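WYL1 (Ruminococcus sp., PDB 6OAW) is a WYL-domain accessory protein that probably modulates the RNA-targeting activity of the Type VI-D CRISPR-Cas effector. Local coordinates at residues K197-G200 / Y204-I207. Residues are numbered along the deposited sequence; the frame is centred on the assembly and turned at random.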
ATOM      1  N   LYS B 197      -9.129 -28.631   6.002  1.00 70.35           N
ATOM      2  CA  LYS B 197      -8.456 -29.521   6.983  1.00 73.50           C
ATOM      3  C   LYS B 197      -9.131 -30.904   6.963  1.00 76.84           C
ATOM      4  O   LYS B 197      -8.407 -31.904   6.800  1.00 79.27           O
ATOM      5  CB  LYS B 197      -8.472 -28.895   8.385  1.00 74.36           C
ATOM      6  CG  LYS B 197      -7.730 -29.688   9.463  1.00 76.38           C
ATOM      7  N   GLN B 198     -10.459 -30.959   7.127  1.00 77.65           N
ATOM      8  CA  GLN B 198     -11.258 -32.215   7.146  1.00 81.35           C
ATOM      9  C   GLN B 198     -10.949 -33.029   5.881  1.00 80.11           C
ATOM     10  O   GLN B 198     -10.777 -34.251   5.997  1.00 80.98           O
ATOM     11  CB  GLN B 198     -12.756 -31.921   7.246  1.00 83.08           C
ATOM     12  CG  GLN B 198     -13.193 -31.339   8.586  1.00 86.09           C
ATOM     13  CD  GLN B 198     -14.640 -30.897   8.582  1.00 87.22           C
ATOM     14  OE1 GLN B 198     -15.151 -30.338   7.603  1.00 86.31           O
ATOM     15  NE2 GLN B 198     -15.316 -31.140   9.692  1.00 89.84           N
ATOM     16  N   ASN B 199     -10.843 -32.367   4.725  1.00 76.25           N
ATOM     17  CA  ASN B 199     -10.709 -33.029   3.399  1.00 75.70           C
ATOM     18  C   ASN B 199      -9.258 -33.473   3.164  1.00 76.03           C
ATOM     19  O   ASN B 199      -9.076 -34.519   2.497  1.00 78.44           O
ATOM     20  CB  ASN B 199     -11.230 -32.131   2.268  1.00 72.61           C
ATOM     21  CG  ASN B 199     -12.659 -32.436   1.856  1.00 73.42           C
ATOM     22  OD1 ASN B 199     -13.227 -33.476   2.221  1.00 75.31           O
ATOM     23  ND2 ASN B 199     -13.224 -31.549   1.050  1.00 69.08           N
ATOM     24  N   GLY B 200      -8.271 -32.750   3.706  1.00 74.31           N
ATOM     25  CA  GLY B 200      -6.851 -32.933   3.353  1.00 75.21           C
ATOM     26  C   GLY B 200      -6.685 -33.139   1.850  1.00 74.86           C
ATOM     27  O   GLY B 200      -7.183 -32.305   1.072  1.00 72.25           O
ATOM     28  N   TYR B 204     -12.973 -35.892   0.275  1.00 82.32           N
ATOM     29  CA  TYR B 204     -14.131 -36.769   0.576  1.00 85.03           C
ATOM     30  C   TYR B 204     -15.442 -35.976   0.468  1.00 81.89           C
ATOM     31  O   TYR B 204     -16.486 -36.570   0.086  1.00 82.69           O
ATOM     32  CB  TYR B 204     -13.991 -37.350   1.986  1.00 89.64           C
ATOM     33  CG  TYR B 204     -13.380 -38.725   2.043  1.00 95.28           C
ATOM     34  CD1 TYR B 204     -13.817 -39.721   1.180  1.00 98.90           C
ATOM     35  CD2 TYR B 204     -12.414 -39.057   2.982  1.00 97.91           C
ATOM     36  CE1 TYR B 204     -13.297 -41.004   1.228  1.00103.54           C
ATOM     37  CE2 TYR B 204     -11.881 -40.337   3.045  1.00102.94           C
ATOM     38  CZ  TYR B 204     -12.325 -41.315   2.163  1.00105.65           C
ATOM     39  OH  TYR B 204     -11.836 -42.592   2.182  1.00110.10           O
ATOM     40  N   SER B 205     -15.404 -34.674   0.791  1.00 76.29           N
ATOM     41  CA  SER B 205     -16.617 -33.865   1.081  1.00 74.40           C
ATOM     42  C   SER B 205     -16.667 -32.576   0.249  1.00 69.34           C
ATOM     43  O   SER B 205     -15.613 -32.064  -0.176  1.00 65.99           O
ATOM     44  CB  SER B 205     -16.711 -33.567   2.553  1.00 75.39           C
ATOM     45  OG  SER B 205     -16.484 -34.735   3.326  1.00 80.54           O
ATOM     46  N   PHE B 206     -17.879 -32.069   0.046  1.00 68.49           N
ATOM     47  CA  PHE B 206     -18.184 -30.749  -0.552  1.00 65.37           C
ATOM     48  C   PHE B 206     -18.951 -29.942   0.492  1.00 64.91           C
ATOM     49  O   PHE B 206     -19.478 -30.566   1.434  1.00 66.68           O
ATOM     50  CB  PHE B 206     -18.999 -30.909  -1.840  1.00 65.66           C
ATOM     51  CG  PHE B 206     -20.422 -31.382  -1.644  1.00 68.47           C
ATOM     52  CD1 PHE B 206     -20.731 -32.733  -1.595  1.00 71.77           C
ATOM     53  CD2 PHE B 206     -21.457 -30.466  -1.536  1.00 68.18           C
ATOM     54  CE1 PHE B 206     -22.040 -33.153  -1.425  1.00 74.94           C
ATOM     55  CE2 PHE B 206     -22.765 -30.878  -1.351  1.00 71.33           C
ATOM     56  CZ  PHE B 206     -23.052 -32.225  -1.301  1.00 74.99           C
ATOM     57  N   ILE B 207     -18.988 -28.614   0.334  1.00 62.70           N
ATOM     58  CA  ILE B 207     -19.979 -27.717   1.002  1.00 63.92           C
ATOM     59  C   ILE B 207     -20.908 -27.115  -0.060  1.00 65.09           C
ATOM     60  O   ILE B 207     -20.454 -26.858  -1.214  1.00 62.90           O
ATOM     61  CB  ILE B 207     -19.316 -26.599   1.833  1.00 60.89           C
ATOM     62  CG1 ILE B 207     -18.540 -25.612   0.955  1.00 57.42           C
ATOM     63  CG2 ILE B 207     -18.466 -27.191   2.941  1.00 61.60           C
ATOM     64  CD1 ILE B 207     -17.806 -24.542   1.720  1.00 55.25           C
TER
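N199, in the last turn of helix 186-199, meets the start of strand 205-211 through its carboxamide, which pairs with both backbone polar groups of S205. The acceptor half is the oxygen: S205 N donates to N199 OD1 over 2.9 Å, with a bent N-H...O angle of 140° and the nitrogen slightly tilted from the carbonyl plane. The donor half is straighter: N199 ND2 reaches S205 O at 2.7 Å and 169°, the acceptor lying almost in the plane of the amide. Two bonds to one residue fix the rotation of the carboxamide about its last torsion and identify which end is oxygen. Chi1 of N199, at -97°, lies off a staggered value, and with this torsion the end of the side chain comes nearer the strand than its CB. Y204 N also comes within 3.1 Å of N199 OD1, while S205 CB packs 3.5 Å from the same oxygen. With an alanine here, S205 N and O would probably lose these partners and the beginning of the strand would be less firmly tied to the helix. After N199 the chain departs from helical geometry at G200, whose phi is positive. Outside the contact, Y204 and F206 pair through their backbones with L271 and E269, and I207 with L223. The whole is a short helix-to-strand connection, closed by an asparagine that bridges both backbone groups of one residue, entering an antiparallel sheet.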